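Long-range contacts in putative ubiquinone biosynthesis protein (Nostoc punctiforme, PDB 3MSQ), which probably takes part in the biosynthesis of ubiquinone or a related quinone as a member of the Coq4 family, its precise molecular role being unestablished: residues Y8-G13 and D44-A49; L15-F20 and F37-A42; Y106-V111 and L118-R123. All coordinates share one frame; numbering follows the deposited sequence.

Interaction 1: residues Y8-G13 and D44-A49; sequences YNNDKG and DQTQMA
A contact between two helix entrances holds the N-terminal residues of the model, as they enter helix 11-23, against the turn that leads into helix 47-56, at the periphery of the chain and about 20 Å from its centre. Asn10 and Thr46 mark the backbone approach, their CA atoms 4.8 Å apart. The strongest polar link starts at Asn10, whose CG is anti to its own carbonyl carbon; OD1 receives Gln47 N at 3.1 Å, with an almost straight N-H...O angle of 170° and the donor in the plane of the amide carbonyl. Asn9 N adds a weak bond to Gln45 O. Tyr8 lays a ring face on Gln47: CA of Gln47 stands 3.8 Å from the ring centroid, only 14° off the normal, a CH-pi contact. The Gln47 chain, extended beyond CG, then crosses the tyrosine at about a right angle, with CG 3.6 Å from Tyr8 CE2, while Gln45 O sits at the ring edge. On the side of helix 11-23, Asn9 makes a capping bond at the entrance, its OD1 receiving Lys12 N at 3.1 Å with the donor well above the carbonyl plane. Further along, the Gln45 amide crosses the aliphatic part of Lys12, OE1 lying 3.3 Å from Lys12 CD; Gln45 NE2 meanwhile binds Ala42 O. Thr46 turns CG2 to Gly13 CA at 3.9 Å, whereas its OG1 hydrogen-bonds to Leu43 O. Contacts between subunits gather here: Asn9 ND2 hydrogen-bonds to, and Lys12 NZ makes a salt bridge with, Asp11 of the third subunit, while Leu171 of the second subunit packs on Asn10 and Thr46.

Interaction 2: residues L15-F20 and F37-A42; sequences LAYIQF and FDFEDA
Two successive helices, 11-23 and 32-42, pair here as an antiparallel helical hairpin: the axes of the two short segments approach to 9.4 Å, and their N-to-C directions differ by 167°. Phe39 is the side chain that fills the interface. Its CG is anti to the backbone N (chi1 -177°), which carries the ring across to helix 11-23 between Ala16, Tyr17 and Phe20. No hydrogen bond joins the two segments, and all five residues in contact are buried. The Phe20 ring makes an offset stack with Phe39, centroids 4.8 Å apart and planes at 27°; Phe39 CD2 lies over the Phe20 face, 3.5 Å from Phe20 CG, while Phe20 CB in turn sits over the Phe39 face in a CH-pi contact. In this Coq4-family fold of helices and loops, without strands, the pair is covered by helix 156-172, whose Ile157 and Met160 touch Phe39 and whose Phe164 meets the Phe20 ring. Tyr17 runs side by side with Phe39 and offers the edge of its ring, CD1 being 3.8 Å from Phe39 CZ. Its hydroxyl leaves the hairpin and hydrogen-bonds to Tyr17 of the second subunit. One turn before Phe20, at Ala16, the backbones are nearest, Ala16 CA lying 5.8 Å from Phe39 CA; Ala16 CB touches Phe39 CD1 at 3.7 Å and Ala42 CB at 3.4 Å.

Interaction 3: residues Y106-V111 and L118-R123; sequences YKKVPV and LKMLWR
Tyr106 lays one face of its ring over Arg123, whose CB stands 4.1 Å from the ring centroid in a CH-pi contact, while the methyl of Met120, a selenomethionine, comes to the ring edge with CE 3.7 Å from Tyr106 CE1. CG of Tyr106 occupies the crowded position between backbone N and carbonyl carbon (chi1 61°), which turns the ring toward helix 114-133. The irregular loop 106-111 runs along that helix, and Met120 lies between them, its side chain bent at chi2 and chi3. Its SE lies 3.5 Å from Val109 N, and its CG meets Val111 CG2 at 3.6 Å. The loop's polar tie is to Arg123: NH1 donates to Lys107 O at 3.0 Å with an angle of 148°, the oxygen near the guanidinium plane but the donor above that of the carbonyl. The arginine chain is extended from CG to NE, and its NH2 goes on to a salt bridge with Asp41. Lys108 NZ, bonded to Tyr106 OH at 3.2 Å, also passes the Met120 methyl. An alanine in place of Tyr106 would remove the ring from Arg123 CB and the Met120 methyl, and the hydroxyl bound by Lys108, and would probably loosen the start of the loop. The contact combines a largely apolar fit around Met120, the residue with the largest buried area, with a single carbonyl accepting from an arginine whose charge is likely to be balanced chiefly by Asp41.

Interactions 1 and 2, centres 11 Å apart, share helix 11-23 and adjoin in sequence: along the chain, the segments of interaction 2 lie between those of interaction 1. Interaction 3 stands apart, about 18 Å from interaction 1 and 16 Å from interaction 2, centre to centre, yet charges join it to both. Lys119 NZ bridges Asp44 OD2 at 2.6 Å and Asp41 OD1 at 2.8 Å, and Asp41 OD1 also takes Arg123 NH2 at 2.9 Å. Asp38 pairs with Lys107 of the loop. Helix 32-42 thus meets helix 11-23 through Phe39 and helix 114-133 through its acidic residues. Interactions 1 and 2 also meet neighbouring subunits, whereas interaction 3 touches none.

Interaction 1: residues Y8-G13 and D44-A49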
loop_
_atom_site.group_PDB
_atom_site.type_symbol
_atom_site.label_atom_id
_atom_site.label_comp_id
_atom_site.label_asym_id
_atom_site.label_seq_id
_atom_site.Cartn_x
_atom_site.Cartn_y
_atom_site.Cartn_z
ATOM N N TYR A 8 -19.742 -9.173 -0.046
ATOM C CA TYR A 8 -19.080 -7.856 -0.087
ATOM C C TYR A 8 -17.576 -7.961 -0.300
ATOM O O TYR A 8 -16.947 -8.829 0.309
ATOM C CB TYR A 8 -19.280 -7.122 1.251
ATOM C CG TYR A 8 -20.714 -6.965 1.696
ATOM C CD1 TYR A 8 -21.518 -5.946 1.183
ATOM C CD2 TYR A 8 -21.259 -7.801 2.664
ATOM C CE1 TYR A 8 -22.834 -5.773 1.613
ATOM C CE2 TYR A 8 -22.575 -7.639 3.101
ATOM C CZ TYR A 8 -23.358 -6.620 2.578
ATOM O OH TYR A 8 -24.645 -6.445 3.024
ATOM N N ASN A 9 -16.973 -7.030 -1.068
ATOM C CA ASN A 9 -15.511 -7.021 -1.232
ATOM C C ASN A 9 -14.868 -5.967 -0.343
ATOM O O ASN A 9 -14.724 -4.812 -0.744
ATOM C CB ASN A 9 -15.057 -6.897 -2.700
ATOM C CG ASN A 9 -13.613 -7.319 -2.932
ATOM O OD1 ASN A 9 -12.717 -7.084 -2.115
ATOM N ND2 ASN A 9 -13.343 -7.940 -4.069
ATOM N N ASN A 10 -14.494 -6.380 0.875
ATOM C CA ASN A 10 -13.866 -5.514 1.877
ATOM C C ASN A 10 -12.415 -5.235 1.552
ATOM O O ASN A 10 -11.952 -4.139 1.821
ATOM C CB ASN A 10 -14.019 -6.094 3.284
ATOM C CG ASN A 10 -15.452 -6.262 3.713
ATOM O OD1 ASN A 10 -16.259 -5.331 3.679
ATOM N ND2 ASN A 10 -15.791 -7.452 4.173
ATOM N N ASP A 11 -11.703 -6.201 0.940
ATOM C CA ASP A 11 -10.297 -6.053 0.536
ATOM C C ASP A 11 -10.095 -4.881 -0.411
ATOM O O ASP A 11 -9.078 -4.197 -0.318
ATOM C CB ASP A 11 -9.741 -7.347 -0.064
ATOM C CG ASP A 11 -9.696 -8.496 0.926
ATOM O OD1 ASP A 11 -9.045 -8.340 1.993
ATOM O OD2 ASP A 11 -10.337 -9.549 0.649
ATOM N N LYS A 12 -11.096 -4.602 -1.269
ATOM C CA LYS A 12 -11.073 -3.460 -2.186
ATOM C C LYS A 12 -11.227 -2.124 -1.425
ATOM O O LYS A 12 -10.703 -1.098 -1.864
ATOM C CB LYS A 12 -12.085 -3.631 -3.318
ATOM C CG LYS A 12 -11.628 -4.655 -4.352
ATOM C CD LYS A 12 -12.381 -4.526 -5.667
ATOM C CE LYS A 12 -12.149 -5.703 -6.581
ATOM N NZ LYS A 12 -10.760 -5.764 -7.112
ATOM N N GLY A 13 -11.872 -2.175 -0.264
ATOM C CA GLY A 13 -11.990 -1.033 0.624
ATOM C C GLY A 13 -10.629 -0.690 1.188
ATOM O O GLY A 13 -10.234 0.477 1.181
ATOM N N ASP A 44 -18.429 1.771 -1.293
ATOM C CA ASP A 44 -19.810 1.327 -1.540
ATOM C C ASP A 44 -19.972 -0.195 -1.606
ATOM O O ASP A 44 -21.049 -0.727 -1.313
ATOM C CB ASP A 44 -20.342 1.938 -2.845
ATOM C CG ASP A 44 -20.453 3.462 -2.895
ATOM O OD1 ASP A 44 -20.353 4.125 -1.803
ATOM O OD2 ASP A 44 -20.675 3.994 -4.005
ATOM N N GLN A 45 -18.903 -0.882 -2.012
ATOM C CA GLN A 45 -18.846 -2.340 -2.166
ATOM C C GLN A 45 -18.625 -3.081 -0.828
ATOM O O GLN A 45 -18.820 -4.299 -0.772
ATOM C CB GLN A 45 -17.751 -2.710 -3.182
ATOM C CG GLN A 45 -16.316 -2.352 -2.740
ATOM C CD GLN A 45 -15.325 -2.353 -3.884
ATOM O OE1 GLN A 45 -15.290 -3.263 -4.723
ATOM N NE2 GLN A 45 -14.461 -1.344 -3.922
ATOM N N THR A 46 -18.194 -2.351 0.225
ATOM C CA THR A 46 -17.925 -2.914 1.551
ATOM C C THR A 46 -19.208 -3.235 2.340
ATOM O O THR A 46 -20.290 -2.758 2.001
ATOM C CB THR A 46 -17.004 -1.987 2.368
ATOM O OG1 THR A 46 -17.741 -0.824 2.716
ATOM C CG2 THR A 46 -15.727 -1.600 1.629
ATOM N N GLN A 47 -19.065 -4.023 3.405
ATOM C CA GLN A 47 -20.137 -4.400 4.310
ATOM C C GLN A 47 -20.583 -3.212 5.182
ATOM O O GLN A 47 -21.769 -3.108 5.498
ATOM C CB GLN A 47 -19.681 -5.565 5.188
ATOM C CG GLN A 47 -20.821 -6.218 5.945
ATOM C CD GLN A 47 -20.368 -7.201 6.977
ATOM O OE1 GLN A 47 -19.322 -7.844 6.858
ATOM N NE2 GLN A 47 -21.187 -7.371 7.997
HETATM N N MSE A 48 -19.639 -2.338 5.575
HETATM C CA MSE A 48 -19.894 -1.151 6.401
HETATM C C MSE A 48 -20.830 -0.198 5.678
HETATM O O MSE A 48 -21.630 0.450 6.338
HETATM C CB MSE A 48 -18.566 -0.459 6.828
HETATM C CG MSE A 48 -18.732 0.934 7.521
HETATM SE SE MSE A 48 -18.724 1.057 9.514
HETATM C CE MSE A 48 -19.192 2.941 9.779
ATOM N N ALA A 49 -20.773 -0.148 4.336
ATOM C CA ALA A 49 -21.654 0.695 3.515
ATOM C C ALA A 49 -23.113 0.298 3.761
ATOM O O ALA A 49 -23.920 1.149 4.141
ATOM C CB ALA A 49 -21.296 0.560 2.033
#

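Interaction 2: residues L15-F20 and F37-A42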
loop_
_atom_site.group_PDB
_atom_site.type_symbol
_atom_site.label_atom_id
_atom_site.label_comp_id
_atom_site.label_asym_id
_atom_site.label_seq_id
_atom_site.Cartn_x
_atom_site.Cartn_y
_atom_site.Cartn_z
ATOM N N LEU A 15 -7.718 -1.524 -0.174
ATOM C CA LEU A 15 -6.931 -1.075 -1.316
ATOM C C LEU A 15 -7.203 0.396 -1.605
ATOM O O LEU A 15 -6.267 1.146 -1.901
ATOM C CB LEU A 15 -7.209 -1.944 -2.559
ATOM C CG LEU A 15 -6.551 -3.345 -2.545
ATOM C CD1 LEU A 15 -7.149 -4.240 -3.584
ATOM C CD2 LEU A 15 -5.037 -3.265 -2.744
ATOM N N ALA A 16 -8.474 0.822 -1.453
ATOM C CA ALA A 16 -8.910 2.205 -1.665
ATOM C C ALA A 16 -8.301 3.158 -0.623
ATOM O O ALA A 16 -7.956 4.303 -0.958
ATOM C CB ALA A 16 -10.417 2.277 -1.624
ATOM N N TYR A 17 -8.177 2.678 0.635
ATOM C CA TYR A 17 -7.625 3.426 1.758
ATOM C C TYR A 17 -6.122 3.586 1.558
ATOM O O TYR A 17 -5.591 4.685 1.751
ATOM C CB TYR A 17 -7.984 2.717 3.077
ATOM C CG TYR A 17 -7.432 3.349 4.334
ATOM C CD1 TYR A 17 -7.838 4.619 4.739
ATOM C CD2 TYR A 17 -6.574 2.645 5.170
ATOM C CE1 TYR A 17 -7.347 5.197 5.916
ATOM C CE2 TYR A 17 -6.080 3.210 6.345
ATOM C CZ TYR A 17 -6.462 4.490 6.709
ATOM O OH TYR A 17 -5.961 5.039 7.867
ATOM N N ILE A 18 -5.441 2.496 1.139
ATOM C CA ILE A 18 -3.999 2.498 0.845
ATOM C C ILE A 18 -3.714 3.489 -0.309
ATOM O O ILE A 18 -2.782 4.288 -0.219
ATOM C CB ILE A 18 -3.494 1.052 0.563
ATOM C CG1 ILE A 18 -3.405 0.237 1.885
ATOM C CG2 ILE A 18 -2.157 1.057 -0.199
ATOM C CD1 ILE A 18 -3.252 -1.257 1.745
ATOM N N GLN A 19 -4.573 3.473 -1.348
ATOM C CA GLN A 19 -4.516 4.376 -2.500
ATOM C C GLN A 19 -4.607 5.831 -1.992
ATOM O O GLN A 19 -3.726 6.649 -2.302
ATOM C CB GLN A 19 -5.661 4.057 -3.481
ATOM C CG GLN A 19 -5.724 4.973 -4.702
ATOM C CD GLN A 19 -7.050 4.882 -5.449
ATOM O OE1 GLN A 19 -7.805 3.886 -5.398
ATOM N NE2 GLN A 19 -7.343 5.914 -6.220
ATOM N N PHE A 20 -5.637 6.109 -1.143
ATOM C CA PHE A 20 -5.896 7.408 -0.558
ATOM C C PHE A 20 -4.711 7.926 0.280
ATOM O O PHE A 20 -4.267 9.062 0.070
ATOM C CB PHE A 20 -7.203 7.374 0.245
ATOM C CG PHE A 20 -7.752 8.739 0.597
ATOM C CD1 PHE A 20 -8.115 9.638 -0.396
ATOM C CD2 PHE A 20 -7.906 9.126 1.925
ATOM C CE1 PHE A 20 -8.576 10.917 -0.066
ATOM C CE2 PHE A 20 -8.415 10.393 2.253
ATOM C CZ PHE A 20 -8.719 11.289 1.259
ATOM N N PHE A 37 -13.939 11.667 -3.451
ATOM C CA PHE A 37 -15.069 11.091 -4.158
ATOM C C PHE A 37 -14.747 9.693 -4.674
ATOM O O PHE A 37 -15.564 8.796 -4.473
ATOM C CB PHE A 37 -15.553 12.004 -5.292
ATOM C CG PHE A 37 -16.078 13.359 -4.864
ATOM C CD1 PHE A 37 -16.801 13.506 -3.682
ATOM C CD2 PHE A 37 -15.883 14.481 -5.660
ATOM C CE1 PHE A 37 -17.286 14.758 -3.289
ATOM C CE2 PHE A 37 -16.387 15.728 -5.280
ATOM C CZ PHE A 37 -17.090 15.857 -4.098
ATOM N N ASP A 38 -13.553 9.493 -5.280
ATOM C CA ASP A 38 -13.087 8.199 -5.790
ATOM C C ASP A 38 -13.017 7.184 -4.658
ATOM O O ASP A 38 -13.387 6.021 -4.861
ATOM C CB ASP A 38 -11.687 8.323 -6.445
ATOM C CG ASP A 38 -11.579 9.130 -7.730
ATOM O OD1 ASP A 38 -12.633 9.423 -8.347
ATOM O OD2 ASP A 38 -10.436 9.452 -8.131
ATOM N N PHE A 39 -12.548 7.626 -3.475
ATOM C CA PHE A 39 -12.413 6.803 -2.271
ATOM C C PHE A 39 -13.792 6.393 -1.741
ATOM O O PHE A 39 -14.040 5.200 -1.519
ATOM C CB PHE A 39 -11.603 7.546 -1.194
ATOM C CG PHE A 39 -11.307 6.801 0.091
ATOM C CD1 PHE A 39 -11.315 5.407 0.133
ATOM C CD2 PHE A 39 -10.964 7.488 1.243
ATOM C CE1 PHE A 39 -11.052 4.728 1.317
ATOM C CE2 PHE A 39 -10.694 6.807 2.424
ATOM C CZ PHE A 39 -10.734 5.433 2.454
ATOM N N GLU A 40 -14.683 7.393 -1.561
ATOM C CA GLU A 40 -16.063 7.247 -1.111
ATOM C C GLU A 40 -16.761 6.172 -1.927
ATOM O O GLU A 40 -17.416 5.303 -1.357
ATOM C CB GLU A 40 -16.777 8.582 -1.328
ATOM C CG GLU A 40 -17.352 9.206 -0.077
ATOM C CD GLU A 40 -18.391 10.257 -0.399
ATOM O OE1 GLU A 40 -18.010 11.407 -0.724
ATOM O OE2 GLU A 40 -19.592 9.906 -0.371
ATOM N N ASP A 41 -16.596 6.234 -3.263
ATOM C CA ASP A 41 -17.154 5.306 -4.254
ATOM C C ASP A 41 -16.652 3.872 -4.040
ATOM O O ASP A 41 -17.424 2.914 -4.149
ATOM C CB ASP A 41 -16.825 5.781 -5.695
ATOM C CG ASP A 41 -17.484 7.077 -6.167
ATOM O OD1 ASP A 41 -18.332 7.635 -5.415
ATOM O OD2 ASP A 41 -17.136 7.550 -7.274
ATOM N N ALA A 42 -15.353 3.730 -3.732
ATOM C CA ALA A 42 -14.721 2.431 -3.508
ATOM C C ALA A 42 -15.219 1.746 -2.226
ATOM O O ALA A 42 -15.092 0.525 -2.093
ATOM C CB ALA A 42 -13.226 2.590 -3.482
#

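Interaction 3: residues Y106-V111 and L118-R123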
loop_
_atom_site.group_PDB
_atom_site.type_symbol
_atom_site.label_atom_id
_atom_site.label_comp_id
_atom_site.label_asym_id
_atom_site.label_seq_id
_atom_site.Cartn_x
_atom_site.Cartn_y
_atom_site.Cartn_z
ATOM N N TYR A 106 -19.954 19.480 -6.755
ATOM C CA TYR A 106 -19.494 18.125 -6.406
ATOM C C TYR A 106 -19.759 17.118 -7.546
ATOM O O TYR A 106 -20.358 17.483 -8.569
ATOM C CB TYR A 106 -20.160 17.659 -5.085
ATOM C CG TYR A 106 -21.677 17.588 -5.141
ATOM C CD1 TYR A 106 -22.327 16.428 -5.558
ATOM C CD2 TYR A 106 -22.463 18.675 -4.762
ATOM C CE1 TYR A 106 -23.716 16.360 -5.623
ATOM C CE2 TYR A 106 -23.856 18.617 -4.824
ATOM C CZ TYR A 106 -24.477 17.453 -5.247
ATOM O OH TYR A 106 -25.845 17.377 -5.292
ATOM N N LYS A 107 -19.336 15.849 -7.345
ATOM C CA LYS A 107 -19.505 14.740 -8.297
ATOM C C LYS A 107 -20.909 14.126 -8.164
ATOM O O LYS A 107 -21.225 13.533 -7.129
ATOM C CB LYS A 107 -18.418 13.666 -8.050
ATOM C CG LYS A 107 -17.871 12.968 -9.295
ATOM C CD LYS A 107 -16.802 11.960 -8.887
ATOM C CE LYS A 107 -16.142 11.269 -10.057
ATOM N NZ LYS A 107 -15.172 10.238 -9.597
ATOM N N LYS A 108 -21.750 14.288 -9.201
ATOM C CA LYS A 108 -23.120 13.755 -9.222
ATOM C C LYS A 108 -23.174 12.305 -9.742
ATOM O O LYS A 108 -22.497 11.961 -10.707
ATOM C CB LYS A 108 -24.083 14.669 -9.999
ATOM C CG LYS A 108 -24.520 15.899 -9.225
ATOM C CD LYS A 108 -25.674 16.611 -9.921
ATOM C CE LYS A 108 -26.389 17.605 -9.028
ATOM N NZ LYS A 108 -27.309 16.939 -8.059
ATOM N N VAL A 109 -23.981 11.468 -9.079
ATOM C CA VAL A 109 -24.192 10.035 -9.339
ATOM C C VAL A 109 -25.722 9.778 -9.457
ATOM O O VAL A 109 -26.504 10.412 -8.732
ATOM C CB VAL A 109 -23.531 9.239 -8.163
ATOM C CG1 VAL A 109 -24.149 7.858 -7.925
ATOM C CG2 VAL A 109 -22.032 9.140 -8.340
ATOM N N PRO A 110 -26.183 8.861 -10.340
ATOM C CA PRO A 110 -27.628 8.586 -10.395
ATOM C C PRO A 110 -28.094 7.786 -9.179
ATOM O O PRO A 110 -27.475 6.773 -8.853
ATOM C CB PRO A 110 -27.796 7.817 -11.705
ATOM C CG PRO A 110 -26.480 7.195 -11.976
ATOM C CD PRO A 110 -25.427 8.013 -11.289
ATOM N N VAL A 111 -29.139 8.283 -8.461
ATOM C CA VAL A 111 -29.689 7.613 -7.265
ATOM C C VAL A 111 -30.454 6.355 -7.720
ATOM O O VAL A 111 -31.532 6.432 -8.337
ATOM C CB VAL A 111 -30.493 8.551 -6.330
ATOM C CG1 VAL A 111 -31.151 7.784 -5.188
ATOM C CG2 VAL A 111 -29.607 9.646 -5.784
ATOM N N LEU A 118 -27.638 7.783 0.001
ATOM C CA LEU A 118 -26.902 8.344 1.135
ATOM C C LEU A 118 -25.682 9.127 0.685
ATOM O O LEU A 118 -25.365 10.139 1.287
ATOM C CB LEU A 118 -26.508 7.233 2.111
ATOM C CG LEU A 118 -25.734 7.630 3.366
ATOM C CD1 LEU A 118 -26.505 8.609 4.219
ATOM C CD2 LEU A 118 -25.321 6.394 4.160
ATOM N N LYS A 119 -25.031 8.678 -0.399
ATOM C CA LYS A 119 -23.870 9.338 -0.986
ATOM C C LYS A 119 -24.287 10.719 -1.478
ATOM O O LYS A 119 -23.627 11.702 -1.146
ATOM C CB LYS A 119 -23.346 8.480 -2.143
ATOM C CG LYS A 119 -21.914 8.758 -2.550
ATOM C CD LYS A 119 -21.268 7.513 -3.147
ATOM C CE LYS A 119 -21.553 7.388 -4.585
ATOM N NZ LYS A 119 -20.772 6.295 -5.175
HETATM N N MSE A 120 -25.420 10.793 -2.220
HETATM C CA MSE A 120 -25.955 12.043 -2.756
HETATM C C MSE A 120 -26.438 12.950 -1.645
HETATM O O MSE A 120 -26.028 14.106 -1.627
HETATM C CB MSE A 120 -27.015 11.808 -3.838
HETATM C CG MSE A 120 -26.422 11.215 -5.131
HETATM SE SE MSE A 120 -24.931 12.248 -5.847
HETATM C CE MSE A 120 -26.104 13.718 -6.555
ATOM N N LEU A 121 -27.186 12.416 -0.654
ATOM C CA LEU A 121 -27.631 13.227 0.483
ATOM C C LEU A 121 -26.425 13.899 1.199
ATOM O O LEU A 121 -26.437 15.099 1.484
ATOM C CB LEU A 121 -28.472 12.392 1.463
ATOM C CG LEU A 121 -28.963 13.125 2.716
ATOM C CD1 LEU A 121 -29.937 14.199 2.369
ATOM C CD2 LEU A 121 -29.540 12.171 3.738
ATOM N N TRP A 122 -25.382 13.111 1.430
ATOM C CA TRP A 122 -24.140 13.500 2.071
ATOM C C TRP A 122 -23.447 14.640 1.295
ATOM O O TRP A 122 -23.155 15.682 1.880
ATOM C CB TRP A 122 -23.242 12.242 2.180
ATOM C CG TRP A 122 -21.813 12.490 2.530
ATOM C CD1 TRP A 122 -20.720 12.336 1.717
ATOM C CD2 TRP A 122 -21.320 12.923 3.801
ATOM N NE1 TRP A 122 -19.575 12.679 2.400
ATOM C CE2 TRP A 122 -19.913 13.028 3.690
ATOM C CE3 TRP A 122 -21.933 13.219 5.033
ATOM C CZ2 TRP A 122 -19.111 13.418 4.772
ATOM C CZ3 TRP A 122 -21.140 13.626 6.095
ATOM C CH2 TRP A 122 -19.748 13.715 5.964
ATOM N N ARG A 123 -23.218 14.439 -0.023
ATOM C CA ARG A 123 -22.557 15.401 -0.893
ATOM C C ARG A 123 -23.340 16.702 -1.050
ATOM O O ARG A 123 -22.744 17.770 -0.993
ATOM C CB ARG A 123 -22.233 14.767 -2.241
ATOM C CG ARG A 123 -21.164 13.683 -2.173
ATOM C CD ARG A 123 -20.849 13.079 -3.540
ATOM N NE ARG A 123 -19.892 11.983 -3.391
ATOM C CZ ARG A 123 -19.467 11.192 -4.370
ATOM N NH1 ARG A 123 -19.908 11.359 -5.609
ATOM N NH2 ARG A 123 -18.598 10.224 -4.115
#